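Prolyl endopeptidase (Myxococcus xanthus, PDB 2BKL) probably cleaves oligopeptides on the carboxyl side of proline, and less readily of alanine, as a serine protease of the S9A family. Local coordinates at residues A607-A612 and Y668-Q673. Sequence-based numbering, arbitrary orientation.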
loop_
_atom_site.group_PDB
_atom_site.type_symbol
_atom_site.label_atom_id
_atom_site.label_comp_id
_atom_site.label_asym_id
_atom_site.label_seq_id
_atom_site.Cartn_x
_atom_site.Cartn_y
_atom_site.Cartn_z
ATOM N N ALA A 607 22.594 -10.957 -8.515
ATOM C CA ALA A 607 22.859 -9.513 -8.518
ATOM C C ALA A 607 21.763 -8.801 -7.722
ATOM O O ALA A 607 20.605 -9.198 -7.813
ATOM C CB ALA A 607 22.921 -8.991 -9.948
ATOM N N LEU A 608 22.111 -7.749 -6.984
ATOM C CA LEU A 608 21.197 -7.091 -6.082
ATOM C C LEU A 608 21.179 -5.600 -6.306
ATOM O O LEU A 608 22.241 -4.966 -6.303
ATOM C CB LEU A 608 21.588 -7.404 -4.644
ATOM C CG LEU A 608 20.840 -6.719 -3.526
ATOM C CD1 LEU A 608 19.360 -7.130 -3.561
ATOM C CD2 LEU A 608 21.445 -7.074 -2.161
ATOM N N LEU A 609 19.991 -5.028 -6.514
ATOM C CA LEU A 609 19.782 -3.585 -6.514
ATOM C C LEU A 609 18.821 -3.237 -5.370
ATOM O O LEU A 609 17.669 -3.648 -5.373
ATOM C CB LEU A 609 19.202 -3.107 -7.843
ATOM C CG LEU A 609 18.814 -1.631 -7.976
ATOM C CD1 LEU A 609 19.997 -0.719 -7.666
ATOM C CD2 LEU A 609 18.224 -1.318 -9.351
ATOM N N MET A 610 19.326 -2.498 -4.382
ATOM C CA MET A 610 18.562 -2.062 -3.217
ATOM C C MET A 610 18.047 -0.676 -3.547
ATOM O O MET A 610 18.849 0.257 -3.752
ATOM C CB MET A 610 19.523 -1.854 -2.053
ATOM C CG MET A 610 19.880 -2.935 -1.060
ATOM S SD MET A 610 19.080 -4.442 -1.162
ATOM C CE MET A 610 18.523 -4.527 0.556
ATOM N N MET A 611 16.751 -0.483 -3.528
ATOM C CA MET A 611 16.147 0.812 -3.818
ATOM C C MET A 611 15.626 1.427 -2.536
ATOM O O MET A 611 14.509 1.153 -2.068
ATOM C CB MET A 611 15.057 0.716 -4.856
ATOM C CG MET A 611 15.500 -0.063 -6.030
ATOM S SD MET A 611 14.773 0.147 -7.653
ATOM C CE MET A 611 14.809 1.957 -7.938
ATOM N N ALA A 612 16.439 2.299 -1.976
ATOM C CA ALA A 612 16.156 2.922 -0.686
ATOM C C ALA A 612 15.689 4.357 -0.875
ATOM O O ALA A 612 15.756 4.929 -1.959
ATOM C CB ALA A 612 17.388 2.879 0.172
ATOM N N TYR A 668 15.491 -0.855 -14.815
ATOM C CA TYR A 668 15.438 -1.697 -16.005
ATOM C C TYR A 668 16.804 -1.792 -16.676
ATOM O O TYR A 668 17.140 -2.853 -17.217
ATOM C CB TYR A 668 14.264 -1.321 -16.960
ATOM C CG TYR A 668 12.934 -1.790 -16.368
ATOM C CD1 TYR A 668 12.567 -3.120 -16.452
ATOM C CD2 TYR A 668 12.063 -0.911 -15.724
ATOM C CE1 TYR A 668 11.373 -3.585 -15.886
ATOM C CE2 TYR A 668 10.841 -1.365 -15.169
ATOM C CZ TYR A 668 10.515 -2.717 -15.261
ATOM O OH TYR A 668 9.347 -3.232 -14.706
ATOM N N SER A 669 17.637 -0.751 -16.592
ATOM C CA SER A 669 18.998 -0.870 -17.098
ATOM C C SER A 669 19.859 -1.848 -16.256
ATOM O O SER A 669 20.634 -2.600 -16.826
ATOM C CB SER A 669 19.641 0.500 -17.334
ATOM O OG SER A 669 19.996 1.162 -16.137
ATOM N N PHE A 670 19.667 -1.897 -14.935
ATOM C CA PHE A 670 20.258 -2.917 -14.068
ATOM C C PHE A 670 19.860 -4.310 -14.557
ATOM O O PHE A 670 20.691 -5.190 -14.733
ATOM C CB PHE A 670 19.804 -2.682 -12.613
ATOM C CG PHE A 670 20.058 -3.840 -11.678
ATOM C CD1 PHE A 670 21.334 -4.094 -11.157
ATOM C CD2 PHE A 670 19.020 -4.656 -11.285
ATOM C CE1 PHE A 670 21.556 -5.155 -10.266
ATOM C CE2 PHE A 670 19.221 -5.689 -10.430
ATOM C CZ PHE A 670 20.500 -5.949 -9.913
ATOM N N LEU A 671 18.571 -4.502 -14.792
ATOM C CA LEU A 671 18.082 -5.796 -15.239
ATOM C C LEU A 671 18.670 -6.186 -16.590
ATOM O O LEU A 671 19.079 -7.353 -16.782
ATOM C CB LEU A 671 16.546 -5.838 -15.264
ATOM C CG LEU A 671 15.874 -5.763 -13.885
ATOM C CD1 LEU A 671 14.369 -5.843 -14.034
ATOM C CD2 LEU A 671 16.371 -6.871 -12.955
ATOM N N PHE A 672 18.687 -5.238 -17.529
ATOM C CA PHE A 672 19.197 -5.527 -18.867
ATOM C C PHE A 672 20.643 -5.953 -18.756
ATOM O O PHE A 672 21.076 -6.832 -19.483
ATOM C CB PHE A 672 19.120 -4.287 -19.768
ATOM C CG PHE A 672 17.756 -3.952 -20.270
ATOM C CD1 PHE A 672 16.721 -4.877 -20.265
ATOM C CD2 PHE A 672 17.518 -2.705 -20.809
ATOM C CE1 PHE A 672 15.461 -4.533 -20.771
ATOM C CE2 PHE A 672 16.263 -2.361 -21.292
ATOM C CZ PHE A 672 15.245 -3.292 -21.276
ATOM N N GLN A 673 21.412 -5.313 -17.873
ATOM C CA GLN A 673 22.823 -5.668 -17.681
ATOM C C GLN A 673 22.966 -7.061 -17.105
ATOM O O GLN A 673 23.639 -7.928 -17.669
ATOM C CB GLN A 673 23.522 -4.658 -16.767
ATOM C CG GLN A 673 24.951 -5.032 -16.388
ATOM C CD GLN A 673 25.917 -4.985 -17.539
ATOM O OE1 GLN A 673 26.834 -5.822 -17.611
ATOM N NE2 GLN A 673 25.751 -4.020 -18.432
#
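With CG anti to the backbone N in both residues (chi1 166° in F670), the ring of F670 reaches from its helix to the strand while the isobutyl group of L609 runs past it in the opposite sense. CB of L609 sits over the middle of one ring face, 3.6 Å from the centroid and only 9° off the ring normal, a CH-pi contact. CD2 of L609 extends the same overlap toward the root of the phenylalanine, lying 3.9 Å from F670 CB. The far end of the ring meets backbone: F670 CZ is 3.6 Å from L609 N, and the carbonyl carbon of A607 lies at the ring edge, near its plane. The methyl group of A607 completes the strand side, its CB 3.9 Å from F670 CZ. F670 also touches V554 on the adjacent parallel strand 552-556, so its side chain touches two adjacent strands of the sheet. Segment 668-673 runs antiparallel to 607-612 (175°), on the side of the alpha/beta-hydrolase sheet covered by helix 657-674, while L608 points to the other side, against F627 and V631 of helix 622-632. Replacing F670 by alanine would take away the ring, and is likely to leave CB of L609 without its aromatic partner and a gap between helix and strand. All four touching residues are buried, and the backbones of A607 and L609 hydrogen-bond to V553 of strand 552-556 and that of L608 to L642 of strand 641-646, so helix and strand meet here through dispersion and shape, without polar bonds between them.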